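Local atomic coordinates of putative carbohydrate binding protein (Pseudomonas aeruginosa, PDB entry 3QEC), a protein that probably binds carbohydrates, with heparin and suramin as reported ligands, and may act in carbohydrate transport and biofilm formation. Residues 40-45 with 113-117; 47-51 with 84-89; 130-134 with 146-150; 59-63 with 75-80; 18-22 with 103-107. Residues are numbered along the deposited sequence.

Contact 1. Residues 40-45 with 113-117; sequences QKGTNT and SELTW. With PEG (di(hydroxyethyl)ether), chain F.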
# COMPACT_ATOMS: atom_id res chain seq x y z
N GLN A 40 15.81 -5.42 1.31
CA GLN A 40 14.99 -6.60 1.08
C GLN A 40 13.91 -6.27 0.04
O GLN A 40 13.00 -5.50 0.34
CB GLN A 40 14.39 -7.11 2.40
CG GLN A 40 13.45 -8.32 2.24
CD GLN A 40 14.14 -9.58 1.80
OE1 GLN A 40 15.15 -10.01 2.38
NE2 GLN A 40 13.59 -10.22 0.77
N LYS A 41 14.03 -6.82 -1.17
CA LYS A 41 13.06 -6.63 -2.26
C LYS A 41 11.78 -7.41 -1.96
O LYS A 41 11.85 -8.52 -1.41
CB LYS A 41 13.65 -7.06 -3.62
CG LYS A 41 14.76 -6.15 -4.12
CD LYS A 41 15.20 -6.53 -5.52
CE LYS A 41 16.44 -5.79 -5.98
NZ LYS A 41 16.93 -6.30 -7.29
N GLY A 42 10.64 -6.85 -2.32
CA GLY A 42 9.35 -7.50 -2.13
C GLY A 42 8.95 -8.28 -3.36
O GLY A 42 8.36 -7.72 -4.28
N THR A 43 9.29 -9.58 -3.39
CA THR A 43 9.01 -10.45 -4.52
C THR A 43 7.70 -11.21 -4.32
O THR A 43 7.40 -11.61 -3.20
CB THR A 43 10.19 -11.41 -4.76
OG1 THR A 43 10.29 -12.31 -3.65
CG2 THR A 43 11.51 -10.67 -4.95
N ASN A 44 6.90 -11.38 -5.41
CA ASN A 44 5.60 -12.07 -5.44
C ASN A 44 4.68 -11.58 -4.28
O ASN A 44 3.98 -12.36 -3.64
CB ASN A 44 5.81 -13.59 -5.42
CG ASN A 44 4.61 -14.42 -5.82
OD1 ASN A 44 4.24 -15.36 -5.11
ND2 ASN A 44 4.00 -14.11 -6.96
N THR A 45 4.69 -10.26 -4.05
CA THR A 45 3.96 -9.55 -2.99
C THR A 45 2.83 -8.72 -3.60
O THR A 45 3.05 -8.05 -4.61
CB THR A 45 4.95 -8.68 -2.19
OG1 THR A 45 5.96 -9.53 -1.64
CG2 THR A 45 4.29 -7.91 -1.06
N SER A 113 1.37 -1.67 0.34
CA SER A 113 1.82 -3.06 0.41
C SER A 113 2.30 -3.44 1.82
O SER A 113 2.45 -2.56 2.68
CB SER A 113 2.95 -3.31 -0.60
OG SER A 113 3.11 -4.70 -0.83
N GLU A 114 2.51 -4.74 2.06
CA GLU A 114 3.02 -5.29 3.31
C GLU A 114 4.15 -6.27 2.98
O GLU A 114 3.95 -7.24 2.25
CB GLU A 114 1.91 -5.96 4.13
CG GLU A 114 2.38 -6.60 5.42
CD GLU A 114 1.34 -6.83 6.51
OE1 GLU A 114 0.19 -6.38 6.35
OE2 GLU A 114 1.71 -7.43 7.55
N LEU A 115 5.34 -5.98 3.50
CA LEU A 115 6.51 -6.80 3.27
C LEU A 115 7.20 -7.09 4.60
O LEU A 115 7.70 -6.18 5.26
CB LEU A 115 7.45 -6.09 2.26
CG LEU A 115 8.83 -6.69 2.02
CD1 LEU A 115 8.75 -8.11 1.44
CD2 LEU A 115 9.64 -5.78 1.14
N THR A 116 7.17 -8.36 5.01
CA THR A 116 7.80 -8.83 6.24
C THR A 116 8.69 -10.05 5.94
O THR A 116 8.48 -10.75 4.95
CB THR A 116 6.75 -9.13 7.35
OG1 THR A 116 5.94 -10.23 6.96
CG2 THR A 116 5.87 -7.93 7.67
N TRP A 117 9.72 -10.24 6.76
CA TRP A 117 10.67 -11.34 6.63
C TRP A 117 11.26 -11.63 8.02
O TRP A 117 10.97 -10.92 8.98
CB TRP A 117 11.75 -11.06 5.56
CG TRP A 117 12.65 -9.90 5.89
CD1 TRP A 117 13.85 -9.97 6.54
CD2 TRP A 117 12.37 -8.51 5.69
NE1 TRP A 117 14.33 -8.70 6.76
CE2 TRP A 117 13.46 -7.78 6.21
CE3 TRP A 117 11.30 -7.80 5.10
CZ2 TRP A 117 13.53 -6.38 6.16
CZ3 TRP A 117 11.37 -6.42 5.06
CH2 TRP A 117 12.47 -5.73 5.59
C1 PEG F . 5.46 -10.74 1.36
O1 PEG F . 6.55 -11.12 0.50
C2 PEG F . 5.80 -10.69 2.83
O2 PEG F . 4.80 -9.99 3.56
C3 PEG F . 3.91 -10.80 4.39
C4 PEG F . 2.48 -10.28 4.42
O4 PEG F . 1.94 -9.96 3.11
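Residues 40-45 leave a short strand at Lys41 and become loop, while 113-117 stay extended as part of strand 107-120. The backbones are not paired as in a sheet. Their CA atoms are 8.5 Å apart at Gln40 and Trp117 and 6.1 Å at Gly42 and Leu115, and the segments share no direct hydrogen bond. Side chains fill the gap. Leu115 points at the loop and sets CD1 3.7 Å from Gly42 CA and CD2 3.5 Å from Gln40 O. A CB on Gly42 would lie only 3.3 Å from Leu115 CD2, so glycine allows this tight approach. Gln40 lays its CG over the Trp117 six-membered ring as a CH-pi contact, 3.8 Å from the centroid and 19° off the normal. Thr45 CG2 packs 3.4 Å from both Ser113 OG and Glu114 O. A diethylene glycol, probably from the crystallisation liquor, bridges the two segments: its O1 bonds Thr45 OG1 at 2.7 Å, and Thr116 N bonds its O2 at 3.2 Å. Thr45 OG1 also donates to Thr43 O at 3.0 Å. Around the contact, Gln40 and Gly42 pair with strand 24-33 and the Thr45 backbone bonds to Thr93. Ser113 and Leu115 pair with strand 125-138, and Ser113 OG bonds Lys46 O. In this beta-sandwich, strand 39-41, on the sheet of 24-33, thus meets strand 107-120 of the antiparallel sheet.

Contact 2. Residues 47-51 with 84-89; sequences VALEP and RATYVR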
# COMPACT_ATOMS: atom_id res chain seq x y z
N VAL A 47 0.23 -5.70 -4.06
CA VAL A 47 0.24 -4.22 -3.98
C VAL A 47 -1.18 -3.74 -4.29
O VAL A 47 -1.78 -4.17 -5.27
CB VAL A 47 1.31 -3.58 -4.94
CG1 VAL A 47 1.26 -2.06 -4.88
CG2 VAL A 47 2.71 -4.08 -4.62
N ALA A 48 -1.73 -2.88 -3.43
CA ALA A 48 -3.08 -2.32 -3.57
C ALA A 48 -3.04 -0.86 -4.02
O ALA A 48 -2.18 -0.09 -3.57
CB ALA A 48 -3.84 -2.43 -2.26
N LEU A 49 -3.98 -0.49 -4.89
CA LEU A 49 -4.13 0.88 -5.38
C LEU A 49 -5.61 1.26 -5.28
O LEU A 49 -6.45 0.59 -5.89
CB LEU A 49 -3.59 0.99 -6.82
CG LEU A 49 -3.72 2.33 -7.52
CD1 LEU A 49 -2.55 3.21 -7.20
CD2 LEU A 49 -3.83 2.14 -9.01
N GLU A 50 -5.94 2.26 -4.45
CA GLU A 50 -7.34 2.65 -4.21
C GLU A 50 -7.53 4.17 -4.07
O GLU A 50 -6.55 4.85 -3.76
CB GLU A 50 -7.84 1.96 -2.92
CG GLU A 50 -7.14 2.37 -1.63
CD GLU A 50 -7.64 1.57 -0.45
OE1 GLU A 50 -8.86 1.64 -0.16
OE2 GLU A 50 -6.83 0.82 0.13
N PRO A 51 -8.77 4.72 -4.25
CA PRO A 51 -8.98 6.18 -4.08
C PRO A 51 -8.47 6.72 -2.72
O PRO A 51 -8.68 6.08 -1.70
CB PRO A 51 -10.50 6.33 -4.19
CG PRO A 51 -10.94 5.16 -5.01
CD PRO A 51 -10.04 4.04 -4.61
N ARG A 84 -16.01 -0.57 -0.07
CA ARG A 84 -14.68 -0.09 -0.44
C ARG A 84 -13.97 -1.06 -1.39
O ARG A 84 -13.28 -0.61 -2.30
CB ARG A 84 -13.85 0.12 0.83
CG ARG A 84 -12.36 0.38 0.64
CD ARG A 84 -11.59 -0.67 1.38
NE ARG A 84 -10.16 -0.59 1.12
CZ ARG A 84 -9.34 -1.63 1.15
NH1 ARG A 84 -9.80 -2.84 1.42
NH2 ARG A 84 -8.05 -1.46 0.90
N ALA A 85 -14.14 -2.38 -1.20
CA ALA A 85 -13.48 -3.43 -1.98
C ALA A 85 -13.66 -3.28 -3.50
O ALA A 85 -12.72 -3.57 -4.24
CB ALA A 85 -13.96 -4.80 -1.54
N THR A 86 -14.82 -2.78 -3.96
CA THR A 86 -15.12 -2.64 -5.38
C THR A 86 -14.23 -1.57 -6.07
O THR A 86 -14.11 -1.59 -7.30
CB THR A 86 -16.63 -2.41 -5.61
OG1 THR A 86 -16.89 -2.44 -7.01
CG2 THR A 86 -17.14 -1.11 -5.06
N TYR A 87 -13.60 -0.67 -5.29
CA TYR A 87 -12.74 0.42 -5.77
C TYR A 87 -11.24 0.08 -5.71
O TYR A 87 -10.43 0.88 -6.17
CB TYR A 87 -13.00 1.68 -4.93
CG TYR A 87 -14.42 2.19 -5.07
CD1 TYR A 87 -14.79 3.01 -6.14
CD2 TYR A 87 -15.40 1.87 -4.13
CE1 TYR A 87 -16.10 3.47 -6.28
CE2 TYR A 87 -16.71 2.32 -4.27
CZ TYR A 87 -17.06 3.11 -5.35
OH TYR A 87 -18.35 3.56 -5.47
N VAL A 88 -10.87 -1.08 -5.14
CA VAL A 88 -9.48 -1.50 -4.95
C VAL A 88 -8.99 -2.25 -6.17
O VAL A 88 -9.61 -3.21 -6.60
CB VAL A 88 -9.30 -2.35 -3.65
CG1 VAL A 88 -7.86 -2.81 -3.48
CG2 VAL A 88 -9.77 -1.58 -2.42
N ARG A 89 -7.85 -1.80 -6.72
CA ARG A 89 -7.13 -2.44 -7.82
C ARG A 89 -5.90 -3.12 -7.22
O ARG A 89 -5.39 -2.66 -6.19
CB ARG A 89 -6.75 -1.43 -8.91
CG ARG A 89 -7.90 -1.08 -9.81
CD ARG A 89 -7.61 0.17 -10.60
NE ARG A 89 -8.66 0.46 -11.57
CZ ARG A 89 -9.64 1.32 -11.35
NH1 ARG A 89 -9.72 1.97 -10.20
NH2 ARG A 89 -10.57 1.53 -12.29
O HOH W 1 -8.39 1.84 -7.66
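A salt bridge joins Glu50 and Arg84. Glu50 leaves the strand in the p rotamer and then extends with chi2 t, which brings its carboxylate to Arg84. The Arg84 chain starts at chi1 t, and its chi2 of -122° lies between the usual wells. The result is a two-pronged salt bridge: NE donates to Glu50 OE1 at 2.9 Å and NH2 to Glu50 OE2 at 2.7 Å, with Glu50 OE2 close to the guanidinium plane, at its edge. Glu50 OE2 also bonds the hydroxyl of Tyr60 on helix 54-63. Arg89 starts at chi1 m and runs on through chi2 and chi3 t, which carries its guanidinium away from 47-51. Its NH1 meets a water at 2.9 Å, and that water donates to Leu49 O at 2.9 Å and Tyr87 O at 2.7 Å. Tyr87, also m, places CB 3.8 Å from Pro51 CD while its ring turns outward. Ala48 CB and Val88 CG1 touch at 4.2 Å. Two backbone bonds fix the register: Leu49 N to Arg89 O and Arg89 N to Leu49 O, both 2.9 Å. Within 84-88, Tyr87 N bonds Arg84 O at 3.0 Å, so the chain turns before it straightens. Leu49 and Arg89 form a hydrogen-bonded antiparallel pair. This is the start of an edge strand, 89-92, joining strand 46-51 in a four-stranded antiparallel sheet.

Contact 3. Residues 130-134 with 146-150; sequences GTVTK and VLLTR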
# COMPACT_ATOMS: atom_id res chain seq x y z
N GLY A 130 7.25 -4.43 7.52
CA GLY A 130 5.88 -4.05 7.86
C GLY A 130 5.15 -3.45 6.68
O GLY A 130 5.40 -3.84 5.53
N THR A 131 4.24 -2.50 6.96
CA THR A 131 3.43 -1.85 5.92
C THR A 131 4.12 -0.59 5.41
O THR A 131 4.87 0.06 6.15
CB THR A 131 2.01 -1.54 6.43
OG1 THR A 131 2.09 -0.72 7.60
CG2 THR A 131 1.20 -2.79 6.76
N VAL A 132 3.88 -0.28 4.13
CA VAL A 132 4.40 0.92 3.46
C VAL A 132 3.27 1.43 2.53
O VAL A 132 2.68 0.65 1.77
CB VAL A 132 5.78 0.73 2.76
CG1 VAL A 132 5.78 -0.44 1.76
CG2 VAL A 132 6.28 2.03 2.13
N THR A 133 2.93 2.73 2.66
CA THR A 133 1.84 3.39 1.92
C THR A 133 2.28 4.78 1.47
O THR A 133 2.79 5.57 2.28
CB THR A 133 0.59 3.46 2.83
OG1 THR A 133 0.25 2.14 3.28
CG2 THR A 133 -0.61 4.12 2.16
N LYS A 134 2.05 5.09 0.18
CA LYS A 134 2.36 6.40 -0.42
C LYS A 134 1.15 6.93 -1.20
O LYS A 134 0.24 6.16 -1.56
CB LYS A 134 3.58 6.27 -1.37
CG LYS A 134 4.91 5.95 -0.69
CD LYS A 134 5.55 7.18 -0.07
CE LYS A 134 6.76 6.85 0.76
NZ LYS A 134 7.42 8.08 1.24
N VAL A 146 6.59 4.88 -9.12
CA VAL A 146 6.41 4.91 -7.67
C VAL A 146 7.51 4.06 -7.02
O VAL A 146 7.65 2.87 -7.32
CB VAL A 146 5.00 4.44 -7.22
CG1 VAL A 146 4.83 4.58 -5.70
CG2 VAL A 146 3.91 5.20 -7.96
N LEU A 147 8.29 4.66 -6.15
CA LEU A 147 9.28 3.92 -5.38
C LEU A 147 8.60 3.63 -4.02
O LEU A 147 8.52 4.51 -3.14
CB LEU A 147 10.61 4.70 -5.28
CG LEU A 147 11.82 3.93 -4.77
CD1 LEU A 147 12.36 2.97 -5.84
CD2 LEU A 147 12.92 4.88 -4.32
N LEU A 148 7.99 2.44 -3.91
CA LEU A 148 7.24 2.05 -2.72
C LEU A 148 8.19 1.54 -1.64
O LEU A 148 8.42 0.34 -1.50
CB LEU A 148 6.16 1.00 -3.09
CG LEU A 148 5.00 0.80 -2.09
CD1 LEU A 148 4.33 2.12 -1.70
CD2 LEU A 148 3.98 -0.20 -2.63
N THR A 149 8.79 2.50 -0.90
CA THR A 149 9.76 2.24 0.17
C THR A 149 9.67 3.31 1.29
O THR A 149 9.07 4.37 1.09
CB THR A 149 11.18 2.19 -0.44
OG1 THR A 149 12.03 1.49 0.46
CG2 THR A 149 11.76 3.57 -0.77
N ARG A 150 10.32 3.03 2.44
CA ARG A 150 10.45 3.95 3.59
C ARG A 150 11.64 3.50 4.50
O ARG A 150 12.19 2.39 4.28
CB ARG A 150 9.14 4.11 4.41
CG ARG A 150 8.62 2.82 5.02
CD ARG A 150 7.56 3.07 6.07
NE ARG A 150 7.04 1.81 6.61
CZ ARG A 150 7.57 1.16 7.64
NH1 ARG A 150 8.65 1.64 8.25
NH2 ARG A 150 7.03 0.03 8.07
OXT ARG A 150 12.00 4.26 5.44
O HOH W 2 10.08 7.17 1.53
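The last residue of the chain grips a strand by its backbone. Arg150 turns its guanidinium onto a single carbonyl, with NE 2.8 Å and NH2 2.9 Å from Thr131 O, both as donors. The carbonyl lies near the guanidinium plane, at its edge. Arg150 NH2 also forms a salt bridge with Asp67. The end-to-end directions of 130-134 and 148-150 are 116° apart, and the nearest CA atoms, of Val132 and Thr149, are 6.4 Å from each other. This is therefore a crossing and not a strand pair. Strand 125-138 is the outermost strand of the antiparallel sheet within the chain. Strand 146-148 pairs in parallel with 24-33 in the other sheet, so the contact spans the two layers of a beta-sandwich. Between the layers, Val132 CG1 lies 4.1 Å from Leu148 CG, and Val132 CG2 lies 3.7 Å from Thr149 C and 3.8 Å from Arg150 CG. Leu148 is the centre of an inverse gamma turn, closed by a weak 3.0 Å bond from Thr149 N to Leu147 O. The turn bends the chain at Leu148. Lys134 leans over the bend, with CG 4.0 Å from Leu148 CD1 and CE 3.4 Å from Thr149 O. A water links Lys134 NZ, at 2.8 Å, to Thr149 O, at 3.0 Å.

Contact 4. Residues 59-63 with 75-80; sequences YYAKF and VQPPVL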
# COMPACT_ATOMS: atom_id res chain seq x y z
N TYR A 59 -7.41 5.32 8.17
CA TYR A 59 -6.93 3.94 8.28
C TYR A 59 -5.40 3.88 8.13
O TYR A 59 -4.72 3.37 9.03
CB TYR A 59 -7.62 3.04 7.23
CG TYR A 59 -7.24 1.58 7.36
CD1 TYR A 59 -7.93 0.73 8.23
CD2 TYR A 59 -6.17 1.05 6.64
CE1 TYR A 59 -7.58 -0.61 8.36
CE2 TYR A 59 -5.79 -0.28 6.79
CZ TYR A 59 -6.51 -1.12 7.63
OH TYR A 59 -6.13 -2.43 7.75
N TYR A 60 -4.86 4.43 7.01
CA TYR A 60 -3.43 4.41 6.71
C TYR A 60 -2.59 5.23 7.71
O TYR A 60 -1.41 4.91 7.89
CB TYR A 60 -3.18 4.82 5.25
CG TYR A 60 -3.59 3.73 4.27
CD1 TYR A 60 -3.13 2.43 4.43
CD2 TYR A 60 -4.40 4.02 3.18
CE1 TYR A 60 -3.51 1.42 3.53
CE2 TYR A 60 -4.76 3.03 2.27
CZ TYR A 60 -4.31 1.73 2.45
OH TYR A 60 -4.66 0.74 1.57
N ALA A 61 -3.17 6.22 8.40
CA ALA A 61 -2.45 6.96 9.43
C ALA A 61 -2.06 6.02 10.57
O ALA A 61 -0.92 6.07 11.05
CB ALA A 61 -3.30 8.11 9.97
N LYS A 62 -2.98 5.12 10.99
CA LYS A 62 -2.70 4.20 12.08
C LYS A 62 -2.01 2.89 11.60
O LYS A 62 -1.20 2.37 12.36
CB LYS A 62 -3.99 3.89 12.89
N PHE A 63 -2.28 2.38 10.37
CA PHE A 63 -1.71 1.08 9.97
C PHE A 63 -0.93 1.04 8.64
O PHE A 63 -0.44 -0.04 8.27
CB PHE A 63 -2.83 0.01 9.89
CG PHE A 63 -3.74 -0.03 11.10
CD1 PHE A 63 -3.33 -0.64 12.28
CD2 PHE A 63 -5.00 0.57 11.07
CE1 PHE A 63 -4.16 -0.65 13.41
CE2 PHE A 63 -5.82 0.56 12.20
CZ PHE A 63 -5.40 -0.05 13.37
N VAL A 75 -4.15 -4.03 19.82
CA VAL A 75 -4.82 -3.24 18.77
C VAL A 75 -4.82 -4.02 17.43
O VAL A 75 -3.76 -4.29 16.86
CB VAL A 75 -4.19 -1.82 18.61
CG1 VAL A 75 -4.77 -1.08 17.41
CG2 VAL A 75 -4.35 -0.99 19.88
N GLN A 76 -6.03 -4.34 16.95
CA GLN A 76 -6.23 -5.03 15.67
C GLN A 76 -6.87 -4.07 14.63
O GLN A 76 -7.77 -3.31 15.01
CB GLN A 76 -7.11 -6.29 15.85
CG GLN A 76 -6.43 -7.43 16.62
CD GLN A 76 -5.12 -7.87 16.01
OE1 GLN A 76 -5.01 -8.14 14.81
NE2 GLN A 76 -4.09 -7.96 16.85
N PRO A 77 -6.42 -4.07 13.34
CA PRO A 77 -7.04 -3.16 12.36
C PRO A 77 -8.54 -3.45 12.22
O PRO A 77 -8.94 -4.62 12.28
CB PRO A 77 -6.27 -3.44 11.07
CG PRO A 77 -4.99 -4.05 11.51
CD PRO A 77 -5.36 -4.87 12.71
N PRO A 78 -9.38 -2.40 12.13
CA PRO A 78 -10.82 -2.64 12.02
C PRO A 78 -11.23 -3.22 10.66
O PRO A 78 -10.47 -3.14 9.67
CB PRO A 78 -11.41 -1.24 12.22
CG PRO A 78 -10.37 -0.32 11.71
CD PRO A 78 -9.06 -0.96 12.07
N VAL A 79 -12.43 -3.81 10.63
CA VAL A 79 -13.05 -4.37 9.43
C VAL A 79 -13.58 -3.19 8.63
O VAL A 79 -14.31 -2.35 9.17
CB VAL A 79 -14.14 -5.43 9.77
CG1 VAL A 79 -14.75 -6.03 8.50
CG2 VAL A 79 -13.58 -6.53 10.66
N LEU A 80 -13.16 -3.08 7.37
CA LEU A 80 -13.54 -1.98 6.49
C LEU A 80 -14.90 -2.22 5.86
O LEU A 80 -15.30 -3.38 5.68
CB LEU A 80 -12.47 -1.77 5.40
CG LEU A 80 -11.06 -1.42 5.91
CD1 LEU A 80 -10.08 -1.42 4.79
CD2 LEU A 80 -11.04 -0.07 6.59
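Tyr59 and Phe63 stand one turn apart on the helix, and both point at the loop 75-80. Their rings form two ridges with a hollow between them. Pro78 fits this hollow: its CD lies 3.6 Å from Phe63 CE2 and 4.0 Å from Tyr59 CE1. Pro77 covers the face of Phe63. Its CB sits 4.0 Å from the ring centroid and 1° off the normal, a CH-pi contact. The same CB is 3.5 Å from Tyr59 OH. Further along, Leu80 CD1 lies over one face of the Tyr59 ring, while its CD2 is 3.6 Å from Tyr59 CD1. Val75 CG1 fills in at the edge of the Phe63 ring, 4.1 Å from CE1. All direct contacts are apolar or van der Waals. Leu7, near the N-terminus, also packs on Tyr59, Pro78 and Leu80. An extended loop, with Pro77 and Pro78 in polyproline II conformation, thus packs on the aromatic side of helix 54-63 at the protein surface.

Contact 5. Residues 18-22 with 103-107; sequences TQQVG and HIPNG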
# COMPACT_ATOMS: atom_id res chain seq x y z
N THR A 18 -15.29 9.95 -7.89
CA THR A 18 -14.10 9.44 -8.58
C THR A 18 -14.41 8.89 -9.99
O THR A 18 -15.44 8.26 -10.20
CB THR A 18 -13.37 8.35 -7.75
OG1 THR A 18 -14.16 7.18 -7.65
CG2 THR A 18 -13.00 8.83 -6.36
N GLN A 19 -13.48 9.10 -10.94
CA GLN A 19 -13.53 8.51 -12.29
C GLN A 19 -13.16 7.02 -12.12
O GLN A 19 -12.18 6.74 -11.42
CB GLN A 19 -12.58 9.26 -13.24
CG GLN A 19 -13.02 10.70 -13.50
CD GLN A 19 -12.16 11.37 -14.53
OE1 GLN A 19 -11.82 10.79 -15.59
NE2 GLN A 19 -11.76 12.61 -14.25
N GLN A 20 -13.96 6.08 -12.68
CA GLN A 20 -13.78 4.64 -12.49
C GLN A 20 -13.25 3.92 -13.76
O GLN A 20 -13.11 2.69 -13.74
CB GLN A 20 -15.13 4.02 -12.03
CG GLN A 20 -15.47 4.33 -10.55
CD GLN A 20 -16.93 4.57 -10.25
OE1 GLN A 20 -17.81 3.75 -10.55
NE2 GLN A 20 -17.23 5.69 -9.57
N VAL A 21 -12.94 4.67 -14.84
CA VAL A 21 -12.44 4.16 -16.13
C VAL A 21 -11.23 5.02 -16.55
O VAL A 21 -11.15 6.19 -16.16
CB VAL A 21 -13.52 4.08 -17.24
CG1 VAL A 21 -14.59 3.06 -16.87
CG2 VAL A 21 -14.13 5.44 -17.57
N GLY A 22 -10.26 4.45 -17.26
CA GLY A 22 -9.06 5.20 -17.62
C GLY A 22 -8.05 4.46 -18.47
O GLY A 22 -8.27 3.30 -18.82
N HIS A 103 -4.75 0.78 -17.25
CA HIS A 103 -6.07 1.41 -17.32
C HIS A 103 -6.44 2.15 -16.00
O HIS A 103 -7.58 2.06 -15.53
CB HIS A 103 -7.15 0.39 -17.72
CG HIS A 103 -6.94 -0.14 -19.10
ND1 HIS A 103 -6.35 -1.37 -19.33
CD2 HIS A 103 -7.16 0.46 -20.30
CE1 HIS A 103 -6.27 -1.50 -20.64
NE2 HIS A 103 -6.74 -0.42 -21.27
N ILE A 104 -5.48 2.91 -15.45
CA ILE A 104 -5.69 3.66 -14.22
C ILE A 104 -6.38 5.01 -14.53
O ILE A 104 -5.84 5.84 -15.27
CB ILE A 104 -4.36 3.85 -13.40
CG1 ILE A 104 -3.76 2.50 -12.96
CG2 ILE A 104 -4.53 4.80 -12.19
CD1 ILE A 104 -4.77 1.45 -12.42
N PRO A 105 -7.56 5.25 -13.89
CA PRO A 105 -8.26 6.52 -14.09
C PRO A 105 -7.53 7.73 -13.50
O PRO A 105 -6.69 7.60 -12.62
CB PRO A 105 -9.57 6.31 -13.30
CG PRO A 105 -9.74 4.85 -13.22
CD PRO A 105 -8.34 4.35 -13.02
N ASN A 106 -7.90 8.91 -13.99
CA ASN A 106 -7.47 10.20 -13.47
C ASN A 106 -7.97 10.29 -12.04
O ASN A 106 -9.13 9.95 -11.78
CB ASN A 106 -8.06 11.31 -14.34
CG ASN A 106 -7.74 12.72 -13.94
OD1 ASN A 106 -7.01 13.43 -14.63
ND2 ASN A 106 -8.38 13.22 -12.91
N GLY A 107 -7.10 10.70 -11.12
CA GLY A 107 -7.46 10.81 -9.71
C GLY A 107 -6.30 10.72 -8.76
O GLY A 107 -5.15 10.71 -9.18
O HOH W 3 -9.83 8.77 -16.07
O HOH W 4 -11.18 10.92 -10.30
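A G1 beta bulge borders this contact: His103 and Ile104 both face Gly24, and the chain turns a corner at His103 between strands 98-104 and 107-120. The loop 18-22, which leads into strand 24-33, lies against this corner at one end of the beta-sandwich. His103 has phi 52° and psi 45°, the left-handed conformation expected at the first bulge position. Pro105 packs against the loop. Its CB lies 3.2 Å from Gln19 O and 3.3 Å from Val21 O, and its CG lies 3.7 Å from Gln20 C. Gly22 O comes 3.3 Å from His103 CA and sits near the plane of the imidazole, at its edge. The two segments are held by shape and by water, since none of their atoms are hydrogen-bonded directly. One water donates to Gln19 OE1 and Val21 O, both at 2.9 Å, and accepts from Asn106 N at 2.8 Å. Another accepts from Gln19 N at 3.0 Å and donates to Asn106 O at 2.7 Å. The nearest CA atoms are those of Gly22 and Pro105, 3.9 Å apart; a CB on Gly22 would fall only 2.4 Å from that Pro105 CA.

Contacts 1 and 3 lie 10 Å apart between centres and share neighbouring strands 107-120 and 125-138. Contact 2 builds the far edge of the antiparallel sheet, 19 Å from contact 1 and across the chain's centre. It meets contact 5, 12 Å away, where Arg89 and Leu49 pack on Ile104. Contact 4 lies outside the sheets on helix 54-63, tied to contact 2 through Tyr60 and to contact 3 through Phe63. Along the chain, contact 4 falls within the span of contact 2, and contact 2 within those of contacts 1 and 5, which cross. Contact 3 comes last. Contacts 1 and 3 join the sheets, while 2, 4 and 5 attach edge strand, helix and loops.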